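Local coordinates for ferredoxin-like protein of unknown function (Thermobifida fusca, PDB 3BGU) that is of unknown function but adopts a dimeric ferredoxin-like fold of the stress-responsive A/B barrel family, with a pocket that holds nitrobenzene in this crystal, at residues F28-T33 with D37-V42; I43-K48 with L99-P104; G70-A75 with D108-Q113. All blocks are in the same frame, centred on the assembly; numbering follows the deposited sequence. Where two conformers were deposited one is given.

Interaction 1: F28-T33 with D37-V42; sequences FRWNDT and DQVEQV. With NBZ (nitrobenzene), chain N; EDO (1,2-ethanediol), chain J.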
loop_
_atom_site.group_PDB
_atom_site.type_symbol
_atom_site.label_atom_id
_atom_site.label_comp_id
_atom_site.label_asym_id
_atom_site.label_seq_id
_atom_site.Cartn_x
_atom_site.Cartn_y
_atom_site.Cartn_z
ATOM N N PHE A 28 -4.495 -8.443 0.007
ATOM C CA PHE A 28 -5.226 -9.683 -0.064
ATOM C C PHE A 28 -4.514 -10.805 0.685
ATOM O O PHE A 28 -3.289 -10.948 0.617
ATOM C CB PHE A 28 -5.380 -10.146 -1.502
ATOM C CG PHE A 28 -5.910 -9.119 -2.436
ATOM C CD1 PHE A 28 -6.931 -8.243 -2.085
ATOM C CD2 PHE A 28 -5.442 -9.101 -3.749
ATOM C CE1 PHE A 28 -7.350 -7.285 -3.064
ATOM C CE2 PHE A 28 -5.849 -8.156 -4.679
ATOM C CZ PHE A 28 -6.798 -7.262 -4.350
ATOM N N ARG A 29 -5.326 -11.631 1.336
ATOM C CA ARG A 29 -4.932 -12.907 1.974
ATOM C C ARG A 29 -5.729 -14.007 1.263
ATOM O O ARG A 29 -6.967 -14.032 1.352
ATOM C CB ARG A 29 -5.293 -12.877 3.460
ATOM C CG ARG A 29 -5.069 -14.197 4.232
ATOM C CD ARG A 29 -5.112 -13.981 5.767
ATOM N NE ARG A 29 -6.455 -14.125 6.313
ATOM C CZ ARG A 29 -6.972 -15.284 6.734
ATOM N NH1 ARG A 29 -6.252 -16.395 6.704
ATOM N NH2 ARG A 29 -8.194 -15.321 7.224
ATOM N N TRP A 30 -5.049 -14.903 0.551
ATOM C CA TRP A 30 -5.734 -15.914 -0.252
ATOM C C TRP A 30 -6.380 -16.940 0.657
ATOM O O TRP A 30 -5.917 -17.126 1.791
ATOM C CB TRP A 30 -4.798 -16.603 -1.223
ATOM C CG TRP A 30 -4.044 -15.704 -2.141
ATOM C CD1 TRP A 30 -2.691 -15.710 -2.357
ATOM C CD2 TRP A 30 -4.576 -14.671 -2.976
ATOM N NE1 TRP A 30 -2.374 -14.803 -3.280
ATOM C CE2 TRP A 30 -3.497 -14.119 -3.676
ATOM C CE3 TRP A 30 -5.876 -14.180 -3.236
ATOM C CZ2 TRP A 30 -3.665 -13.113 -4.619
ATOM C CZ3 TRP A 30 -6.034 -13.146 -4.153
ATOM C CH2 TRP A 30 -4.919 -12.599 -4.809
ATOM N N ASN A 31 -7.443 -17.576 0.157
ATOM C CA ASN A 31 -8.032 -18.710 0.856
ATOM C C ASN A 31 -7.300 -20.001 0.372
ATOM O O ASN A 31 -6.356 -19.926 -0.423
ATOM C CB ASN A 31 -9.577 -18.723 0.714
ATOM C CG ASN A 31 -10.014 -18.804 -0.687
ATOM O OD1 ASN A 31 -9.420 -19.528 -1.472
ATOM N ND2 ASN A 31 -11.124 -18.117 -1.024
ATOM N N ASP A 32 -7.717 -21.166 0.885
ATOM C CA ASP A 32 -7.065 -22.470 0.589
ATOM C C ASP A 32 -7.242 -22.884 -0.864
ATOM O O ASP A 32 -6.509 -23.726 -1.385
ATOM C CB ASP A 32 -7.673 -23.588 1.445
ATOM C CG ASP A 32 -7.341 -23.448 2.913
ATOM O OD1 ASP A 32 -6.349 -22.782 3.213
ATOM O OD2 ASP A 32 -8.055 -24.037 3.759
ATOM N N THR A 33 -8.262 -22.310 -1.483
ATOM C CA THR A 33 -8.599 -22.530 -2.891
ATOM C C THR A 33 -7.462 -22.150 -3.852
ATOM O O THR A 33 -7.379 -22.690 -4.948
ATOM C CB THR A 33 -9.888 -21.721 -3.239
ATOM O OG1 THR A 33 -10.984 -22.621 -3.440
ATOM C CG2 THR A 33 -9.698 -20.764 -4.449
ATOM N N ASP A 37 -0.712 -20.834 -10.183
ATOM C CA ASP A 37 -1.214 -20.408 -11.484
ATOM C C ASP A 37 -2.346 -19.366 -11.353
ATOM O O ASP A 37 -2.446 -18.466 -12.187
ATOM C CB ASP A 37 -1.635 -21.615 -12.334
ATOM C CG ASP A 37 -0.445 -22.475 -12.785
ATOM O OD1 ASP A 37 0.733 -22.077 -12.597
ATOM O OD2 ASP A 37 -0.696 -23.566 -13.347
ATOM N N GLN A 38 -3.203 -19.491 -10.338
ATOM C CA GLN A 38 -4.269 -18.516 -10.123
ATOM C C GLN A 38 -3.677 -17.145 -9.734
ATOM O O GLN A 38 -4.190 -16.124 -10.138
ATOM C CB GLN A 38 -5.277 -18.954 -9.062
ATOM C CG GLN A 38 -6.157 -20.075 -9.459
ATOM C CD GLN A 38 -7.040 -20.491 -8.318
ATOM O OE1 GLN A 38 -6.633 -21.281 -7.475
ATOM N NE2 GLN A 38 -8.261 -19.967 -8.278
ATOM N N VAL A 39 -2.609 -17.102 -8.922
ATOM C CA VAL A 39 -1.936 -15.851 -8.630
ATOM C C VAL A 39 -1.381 -15.254 -9.923
ATOM O O VAL A 39 -1.527 -14.046 -10.152
ATOM C CB VAL A 39 -0.845 -16.009 -7.538
ATOM C CG1 VAL A 39 -0.136 -14.699 -7.304
ATOM C CG2 VAL A 39 -1.464 -16.530 -6.234
ATOM N N GLU A 40 -0.820 -16.090 -10.803
ATOM C CA GLU A 40 -0.366 -15.639 -12.117
ATOM C C GLU A 40 -1.531 -15.021 -12.917
ATOM O O GLU A 40 -1.335 -13.987 -13.575
ATOM C CB GLU A 40 0.289 -16.790 -12.918
ATOM C CG GLU A 40 1.669 -17.147 -12.417
ATOM C CD GLU A 40 2.659 -15.946 -12.370
ATOM O OE1 GLU A 40 2.485 -14.940 -13.118
ATOM O OE2 GLU A 40 3.624 -16.011 -11.571
ATOM N N GLN A 41 -2.719 -15.629 -12.833
ATOM C CA GLN A 41 -3.961 -15.118 -13.477
ATOM C C GLN A 41 -4.330 -13.737 -12.967
ATOM O O GLN A 41 -4.716 -12.840 -13.751
ATOM C CB GLN A 41 -5.132 -16.094 -13.280
ATOM C CG GLN A 41 -5.008 -17.332 -14.060
ATOM C CD GLN A 41 -5.971 -18.422 -13.612
ATOM O OE1 GLN A 41 -5.690 -19.587 -13.791
ATOM N NE2 GLN A 41 -7.103 -18.025 -13.016
ATOM N N VAL A 42 -4.205 -13.558 -11.652
ATOM C CA VAL A 42 -4.432 -12.271 -11.018
ATOM C C VAL A 42 -3.417 -11.200 -11.503
ATOM O O VAL A 42 -3.815 -10.128 -11.906
ATOM C CB VAL A 42 -4.412 -12.340 -9.470
ATOM C CG1 VAL A 42 -4.463 -10.947 -8.827
ATOM C CG2 VAL A 42 -5.572 -13.146 -8.972
HETATM C C1 NBZ N . -8.222 -2.903 -6.813
HETATM C C2 NBZ N . -7.810 -2.964 -8.136
HETATM C C3 NBZ N . -7.924 -4.117 -8.857
HETATM C C4 NBZ N . -8.542 -5.208 -8.279
HETATM C C5 NBZ N . -8.968 -5.187 -6.953
HETATM C C6 NBZ N . -8.840 -4.004 -6.208
HETATM N N1 NBZ N . -9.284 -3.921 -4.869
HETATM O O1 NBZ N . -9.659 -4.913 -4.231
HETATM O O2 NBZ N . -9.286 -2.825 -4.261
HETATM C C1 EDO J . -1.707 -19.122 1.142
HETATM O O1 EDO J . -2.410 -20.027 2.000
HETATM C C2 EDO J . -2.037 -17.731 1.627
HETATM O O2 EDO J . -3.054 -17.795 2.647
#
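Gln38 OE1, which faces Thr33 across the contact, accepts the backbone N-H of Thr35. Thr35 stands at the N-cap of helix 36-48 and Gln38 three residues on, so the bond matches the backbone half of a capping box. OE1 also lies 3.0 Å from the carbonyl oxygen Thr33 O, but both are acceptors and no bond joins them. Glutamine suits the site because it is long enough for its amide to reach the N-H of Thr35 at the start of the helix, while its side chain crosses that of Thr33 at about a right angle.

Deeper in, the contact is apolar. Strand 21-30 and helix 36-48 form the first beta-alpha unit of the ferredoxin-like fold, and Trp30 fills the angle between them. With CG anti to the carbonyl carbon (chi1 -55°), its indole drops toward the helix. Val39 presents CG2 obliquely, 3.5 Å from Trp30 NE1, and one turn later Val42 CG2 stands 4.2 Å from Trp30 CH2. Branched valines suit these places, offering a methyl close to the helix backbone. Met105 touches Trp30, Gln38 and Val42 as well. Phe28 points to the same side of the strand, and its CB rests 4.0 Å above one indole face, offset toward the rim.

Two bonds hold the strand end: Trp30 N donates to Asp73 OD2, and Asn31 ND2 binds Pro104 O. An ethanediol, probably from the crystallisation liquor, donates from O2 to Trp30 O. The ring of Phe28 turns its edge to the nitrobenzene, with CE1 3.5 Å from nitro oxygen O1.

Interaction 2: I43-K48 with L99-P104; sequences ITALSK and LAIIAP. With NBZ (nitrobenzene), chain N; EDO (1,2-ethanediol), chain E.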
loop_
_atom_site.group_PDB
_atom_site.type_symbol
_atom_site.label_atom_id
_atom_site.label_comp_id
_atom_site.label_asym_id
_atom_site.label_seq_id
_atom_site.Cartn_x
_atom_site.Cartn_y
_atom_site.Cartn_z
ATOM N N ILE A 43 -2.154 -11.584 -11.612
ATOM C CA ILE A 43 -1.119 -10.709 -12.143
ATOM C C ILE A 43 -1.463 -10.312 -13.600
ATOM O O ILE A 43 -1.379 -9.101 -13.933
ATOM C CB ILE A 43 0.299 -11.342 -12.011
ATOM C CG1 ILE A 43 0.709 -11.401 -10.534
ATOM C CG2 ILE A 43 1.348 -10.586 -12.876
ATOM C CD1 ILE A 43 1.881 -12.266 -10.227
ATOM N N THR A 44 -1.856 -11.290 -14.422
ATOM C CA THR A 44 -2.232 -11.051 -15.812
ATOM C C THR A 44 -3.432 -10.111 -15.852
ATOM O O THR A 44 -3.434 -9.124 -16.598
ATOM C CB THR A 44 -2.534 -12.369 -16.479
ATOM O OG1 THR A 44 -1.387 -13.178 -16.392
ATOM C CG2 THR A 44 -2.890 -12.138 -17.965
ATOM N N ALA A 45 -4.426 -10.382 -15.018
ATOM C CA ALA A 45 -5.643 -9.567 -15.022
ATOM C C ALA A 45 -5.360 -8.133 -14.628
ATOM O O ALA A 45 -5.861 -7.214 -15.289
ATOM C CB ALA A 45 -6.733 -10.187 -14.129
ATOM N N LEU A 46 -4.569 -7.906 -13.582
ATOM C CA LEU A 46 -4.262 -6.577 -13.103
ATOM C C LEU A 46 -3.423 -5.824 -14.171
ATOM O O LEU A 46 -3.479 -4.593 -14.254
ATOM C CB LEU A 46 -3.594 -6.557 -11.721
ATOM C CG LEU A 46 -4.445 -7.122 -10.595
ATOM C CD1 LEU A 46 -3.581 -7.340 -9.354
ATOM C CD2 LEU A 46 -5.630 -6.203 -10.349
ATOM N N SER A 47 -2.620 -6.561 -14.937
ATOM C CA SER A 47 -1.749 -5.957 -15.935
ATOM C C SER A 47 -2.534 -5.518 -17.181
ATOM O O SER A 47 -2.226 -4.513 -17.826
ATOM C CB SER A 47 -0.629 -6.909 -16.424
ATOM O OG SER A 47 0.129 -7.429 -15.348
ATOM N N LYS A 48 -3.517 -6.335 -17.592
ATOM C CA LYS A 48 -4.300 -6.131 -18.847
ATOM C C LYS A 48 -5.685 -5.461 -18.668
ATOM O O LYS A 48 -6.206 -4.899 -19.611
ATOM C CB LYS A 48 -4.399 -7.434 -19.666
ATOM C CG LYS A 48 -2.979 -7.924 -20.076
ATOM C CD LYS A 48 -2.989 -8.778 -21.339
ATOM C CE LYS A 48 -1.607 -9.385 -21.553
ATOM N NZ LYS A 48 -1.506 -10.173 -22.783
ATOM N N LEU A 99 -12.191 -7.354 -10.067
ATOM C CA LEU A 99 -12.758 -7.653 -8.748
ATOM C C LEU A 99 -13.372 -9.045 -8.766
ATOM O O LEU A 99 -13.260 -9.791 -7.784
ATOM C CB LEU A 99 -13.838 -6.648 -8.376
ATOM C CG LEU A 99 -13.337 -5.277 -7.974
ATOM C CD1 LEU A 99 -14.522 -4.321 -7.787
ATOM C CD2 LEU A 99 -12.482 -5.253 -6.736
ATOM N N ALA A 100 -13.999 -9.374 -9.897
ATOM C CA ALA A 100 -14.709 -10.646 -10.109
ATOM C C ALA A 100 -13.741 -11.821 -10.044
ATOM O O ALA A 100 -14.055 -12.881 -9.493
ATOM C CB ALA A 100 -15.481 -10.650 -11.474
ATOM N N ILE A 101 -12.579 -11.631 -10.653
ATOM C CA ILE A 101 -11.539 -12.669 -10.658
ATOM C C ILE A 101 -10.981 -12.910 -9.260
ATOM O O ILE A 101 -10.784 -14.058 -8.834
ATOM C CB ILE A 101 -10.407 -12.296 -11.598
ATOM C CG1 ILE A 101 -10.878 -12.316 -13.039
ATOM C CG2 ILE A 101 -9.255 -13.284 -11.463
ATOM C CD1 ILE A 101 -9.874 -11.748 -14.020
ATOM N N ILE A 102 -10.718 -11.829 -8.545
ATOM C CA ILE A 102 -10.156 -11.940 -7.225
ATOM C C ILE A 102 -11.127 -12.415 -6.171
ATOM O O ILE A 102 -10.753 -13.173 -5.272
ATOM C CB ILE A 102 -9.528 -10.604 -6.834
ATOM C CG1 ILE A 102 -8.351 -10.350 -7.775
ATOM C CG2 ILE A 102 -9.110 -10.549 -5.369
ATOM C CD1 ILE A 102 -7.995 -8.883 -7.891
ATOM N N ALA A 103 -12.387 -12.001 -6.257
ATOM C CA ALA A 103 -13.322 -12.249 -5.149
ATOM C C ALA A 103 -13.357 -13.699 -4.612
ATOM O O ALA A 103 -13.258 -13.920 -3.406
ATOM C CB ALA A 103 -14.720 -11.744 -5.517
ATOM N N PRO A 104 -13.469 -14.712 -5.489
ATOM C CA PRO A 104 -13.524 -16.107 -5.018
ATOM C C PRO A 104 -12.232 -16.617 -4.379
ATOM O O PRO A 104 -12.231 -17.606 -3.663
ATOM C CB PRO A 104 -13.847 -16.903 -6.295
ATOM C CG PRO A 104 -14.108 -15.943 -7.344
ATOM C CD PRO A 104 -13.610 -14.618 -6.948
HETATM C C1 NBZ N . -8.222 -2.903 -6.813
HETATM C C2 NBZ N . -7.810 -2.964 -8.136
HETATM C C3 NBZ N . -7.924 -4.117 -8.857
HETATM C C4 NBZ N . -8.542 -5.208 -8.279
HETATM C C5 NBZ N . -8.968 -5.187 -6.953
HETATM C C6 NBZ N . -8.840 -4.004 -6.208
HETATM N N1 NBZ N . -9.284 -3.921 -4.869
HETATM O O1 NBZ N . -9.659 -4.913 -4.231
HETATM O O2 NBZ N . -9.286 -2.825 -4.261
HETATM C C1 EDO E . -4.308 -2.534 -11.267
HETATM O O1 EDO E . -4.918 -3.297 -12.328
HETATM C C2 EDO E . -4.386 -1.107 -11.753
HETATM O O2 EDO E . -5.688 -0.584 -11.620
#
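Ala45 and Ile101 bring helices 36-48 and 93-102 to a CA-CA separation of 8.0 Å, which widens to 9.6 Å between the CA atoms of Leu46 and Leu99. Alanine permits the close spacing: its single methyl CB is met end-on by the tip of Ile101, whose CD1 stops 3.5 Å away. Ile101 reaches this far because CG1 is anti to the carbonyl carbon (chi1 -68°) and the chain runs on extended. Beside this pair, Leu46 CD2 and Ile102 CD1 approach to 4.3 Å. Both helices cover the same face of the antiparallel ferredoxin-like sheet, and the branched side chains between them wall the nitrobenzene pocket. Leu46 CD2 comes within 3.4 Å of ring atom C3. Leu99, whose CB points away from 43-48, bends CD2 to 3.5 Å from C5 on the opposite side of the ring plane, while Ile102 CD1 nears C4 from close to the ring's rim. At the end of helix 36-48, Leu46 O accepts a hydrogen bond from O1 of an ethanediol, probably from the crystallisation liquor, also hydrogen-bonded to Tyr89 OH and Pro50 O. Ile43 O accepts from both Ser47 N and Ser47 OG, one on each side of the carbonyl plane.

Interaction 3: G70-A75 with D108-Q113; sequences GNYDFA and DRVAVQ. With NBZ (nitrobenzene), chain N; EDO (1,2-ethanediol), chain I; EDO (1,2-ethanediol), chain K.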
loop_
_atom_site.group_PDB
_atom_site.type_symbol
_atom_site.label_atom_id
_atom_site.label_comp_id
_atom_site.label_asym_id
_atom_site.label_seq_id
_atom_site.Cartn_x
_atom_site.Cartn_y
_atom_site.Cartn_z
ATOM N N GLY A 70 3.569 -13.630 8.894
ATOM C CA GLY A 70 2.247 -13.069 9.203
ATOM C C GLY A 70 1.752 -12.085 8.186
ATOM O O GLY A 70 0.640 -11.566 8.338
ATOM N N ASN A 71 2.548 -11.852 7.153
ATOM C CA ASN A 71 2.138 -10.931 6.086
ATOM C C ASN A 71 0.958 -11.507 5.304
ATOM O O ASN A 71 0.733 -12.723 5.263
ATOM C CB ASN A 71 3.247 -10.703 5.063
ATOM C CG ASN A 71 4.255 -9.716 5.477
ATOM O OD1 ASN A 71 4.234 -9.202 6.593
ATOM N ND2 ASN A 71 5.163 -9.399 4.534
ATOM N N TYR A 72 0.256 -10.604 4.625
ATOM C CA TYR A 72 -0.732 -11.012 3.639
ATOM C C TYR A 72 -0.002 -11.435 2.384
ATOM O O TYR A 72 1.230 -11.447 2.369
ATOM C CB TYR A 72 -1.769 -9.889 3.437
ATOM C CG TYR A 72 -2.954 -9.980 4.338
ATOM C CD1 TYR A 72 -2.863 -10.614 5.563
ATOM C CD2 TYR A 72 -4.162 -9.441 3.960
ATOM C CE1 TYR A 72 -3.959 -10.737 6.375
ATOM C CE2 TYR A 72 -5.282 -9.538 4.772
ATOM C CZ TYR A 72 -5.156 -10.206 5.995
ATOM O OH TYR A 72 -6.210 -10.415 6.879
ATOM N N ASP A 73 -0.746 -11.826 1.343
ATOM C CA ASP A 73 -0.165 -12.523 0.208
ATOM C C ASP A 73 0.086 -11.659 -1.018
ATOM O O ASP A 73 0.816 -12.084 -1.908
ATOM C CB ASP A 73 -1.095 -13.663 -0.237
ATOM C CG ASP A 73 -1.235 -14.712 0.830
ATOM O OD1 ASP A 73 -0.229 -15.376 1.085
ATOM O OD2 ASP A 73 -2.293 -14.786 1.495
ATOM N N PHE A 74 -0.615 -10.529 -1.145
ATOM C CA PHE A 74 -0.649 -9.766 -2.398
ATOM C C PHE A 74 -1.086 -8.328 -2.083
ATOM O O PHE A 74 -1.945 -8.134 -1.206
ATOM C CB PHE A 74 -1.602 -10.497 -3.413
ATOM C CG PHE A 74 -1.342 -10.142 -4.837
ATOM C CD1 PHE A 74 -1.875 -8.994 -5.355
ATOM C CD2 PHE A 74 -0.597 -10.996 -5.655
ATOM C CE1 PHE A 74 -1.664 -8.631 -6.659
ATOM C CE2 PHE A 74 -0.353 -10.619 -6.988
ATOM C CZ PHE A 74 -0.884 -9.418 -7.466
ATOM N N ALA A 75 -0.532 -7.379 -2.847
ATOM C CA ALA A 75 -0.831 -5.935 -2.755
ATOM C C ALA A 75 -1.207 -5.385 -4.115
ATOM O O ALA A 75 -0.586 -5.781 -5.141
ATOM C CB ALA A 75 0.403 -5.152 -2.216
ATOM N N ASP A 108 -9.245 -12.830 3.022
ATOM C CA ASP A 108 -9.447 -11.518 3.505
ATOM C C ASP A 108 -8.913 -10.455 2.544
ATOM O O ASP A 108 -8.075 -10.732 1.697
ATOM C CB ASP A 108 -8.792 -11.348 4.843
ATOM C CG ASP A 108 -9.226 -10.100 5.498
ATOM O OD1 ASP A 108 -10.420 -9.673 5.283
ATOM O OD2 ASP A 108 -8.375 -9.552 6.206
ATOM N N ARG A 109 -9.456 -9.255 2.698
ATOM C CA ARG A 109 -9.006 -8.071 1.937
ATOM C C ARG A 109 -9.082 -6.865 2.874
ATOM O O ARG A 109 -10.138 -6.661 3.517
ATOM C CB ARG A 109 -9.909 -7.805 0.758
ATOM C CG ARG A 109 -9.684 -6.512 -0.003
ATOM C CD ARG A 109 -10.784 -6.210 -1.022
ATOM N NE ARG A 109 -10.570 -4.917 -1.644
ATOM C CZ ARG A 109 -10.985 -3.757 -1.127
ATOM N NH1 ARG A 109 -11.628 -3.701 0.038
ATOM N NH2 ARG A 109 -10.728 -2.598 -1.735
ATOM N N VAL A 110 -8.003 -6.070 2.984
ATOM C CA VAL A 110 -8.057 -4.867 3.770
ATOM C C VAL A 110 -7.607 -3.739 2.871
ATOM O O VAL A 110 -6.683 -3.919 2.040
ATOM C CB VAL A 110 -7.155 -4.951 4.998
ATOM C CG1 VAL A 110 -7.057 -3.562 5.680
ATOM C CG2 VAL A 110 -7.616 -6.015 5.979
ATOM N N ALA A 111 -8.251 -2.590 2.993
ATOM C CA ALA A 111 -8.002 -1.448 2.087
ATOM C C ALA A 111 -7.949 -0.115 2.898
ATOM O O ALA A 111 -8.572 0.058 3.973
ATOM C CB ALA A 111 -9.097 -1.369 1.021
ATOM N N VAL A 112 -7.218 0.827 2.293
ATOM C CA VAL A 112 -7.168 2.223 2.696
ATOM C C VAL A 112 -7.066 3.060 1.415
ATOM O O VAL A 112 -6.373 2.684 0.456
ATOM C CB VAL A 112 -5.937 2.528 3.647
ATOM C CG1 VAL A 112 -5.687 4.017 3.775
ATOM C CG2 VAL A 112 -6.159 1.895 5.053
ATOM N N GLN A 113 -7.710 4.202 1.426
ATOM C CA GLN A 113 -7.356 5.280 0.483
ATOM C C GLN A 113 -6.871 6.508 1.302
ATOM O O GLN A 113 -7.501 6.935 2.272
ATOM C CB GLN A 113 -8.548 5.720 -0.353
ATOM C CG GLN A 113 -9.118 4.703 -1.258
ATOM C CD GLN A 113 -10.120 3.754 -0.609
ATOM O OE1 GLN A 113 -11.035 4.164 0.143
ATOM N NE2 GLN A 113 -9.976 2.471 -0.925
HETATM C C1 NBZ N . -8.222 -2.903 -6.813
HETATM C C2 NBZ N . -7.810 -2.964 -8.136
HETATM C C3 NBZ N . -7.924 -4.117 -8.857
HETATM C C4 NBZ N . -8.542 -5.208 -8.279
HETATM C C5 NBZ N . -8.968 -5.187 -6.953
HETATM C C6 NBZ N . -8.840 -4.004 -6.208
HETATM N N1 NBZ N . -9.284 -3.921 -4.869
HETATM O O1 NBZ N . -9.659 -4.913 -4.231
HETATM O O2 NBZ N . -9.286 -2.825 -4.261
HETATM C C1 EDO I . -11.408 -6.096 6.148
HETATM O O1 EDO I . -10.854 -7.288 6.677
HETATM C C2 EDO I . -12.233 -5.179 7.053
HETATM O O2 EDO I . -12.661 -5.757 8.310
HETATM C C1 EDO K . 1.354 -17.423 5.523
HETATM O O1 EDO K . 0.827 -18.615 6.202
HETATM C C2 EDO K . 2.843 -17.214 5.880
HETATM O O2 EDO K . 3.138 -16.095 6.801
#
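Tyr72 throws its ring across to Asp108 from a loop that leads into strand 74-81 of the ferredoxin-like sheet; the intervening strand 21-30 keeps the two backbones apart, so side chains make the contact. The loop begins at Gly70, where the positive phi would drive a side chain into the carbonyl oxygen before it, so glycine suits the place. Asn71 looks the other way, its ND2 bonded to Asp64 OD1 and to Gln113 OE1 of the second subunit. Tyr72 then passes over Arg29 and donates from OH to Asp108 OD2 at 2.4 Å, a very short bond whose length deserves caution. The carboxylate oxygen lies at the ring edge, near its plane, though the planes of ring and carboxylate stand 79° apart. Tyrosine combines this polar end with an apolar flank, and CE2 lies 4.4 Å from Val110 CG2. At the dimer interface Tyr72 also packs on Val110 of the second subunit, and Val110 on Tyr72 of that subunit. Asp108 OD1 accepts from an ethanediol O1 (2.8 Å). A classic beta bulge sets Asp73 and Phe74 opposite the single Phe28, and Asp73 OD2 takes the N-H of Trp30. Phe74 packs under helix 36-48, while the small Ala75 leans on Phe114 of the second subunit.

Between Asp108 and Val110, Arg109 points away from 70-75 into the pocket, its long chain extended with CG anti to the backbone N (chi1 172°). The guanidinium meets the nitro group edge-on: Arg109 NE donates to nitro O1 (2.7 Å) and NH2 to nitro O2 (2.9 Å), the latter nearly straight at 172°.

Overall arrangement
All three interactions border the nitrobenzene. Interaction 2 supplies apolar walls from the two helices, Phe28 of interaction 1 turns an edge to the ligand, and Arg109 of interaction 3 binds its nitro group together with His24, which Gln113 in turn holds. Interactions 1 and 2 share helix 36-48, with centres about 9 Å apart, and meet where Phe28 CE2 lies 3.9 Å from Ile102 CD1. Interactions 1 and 3 are stitched through the sheet, Phe28 O lying 2.8 Å from Asp73 N. Although the centres of interactions 2 and 3 are about 15 Å apart, Leu46 CD1 reaches within 3.5 Å of Phe74 CE1. Interaction 3 alone also touches the second subunit.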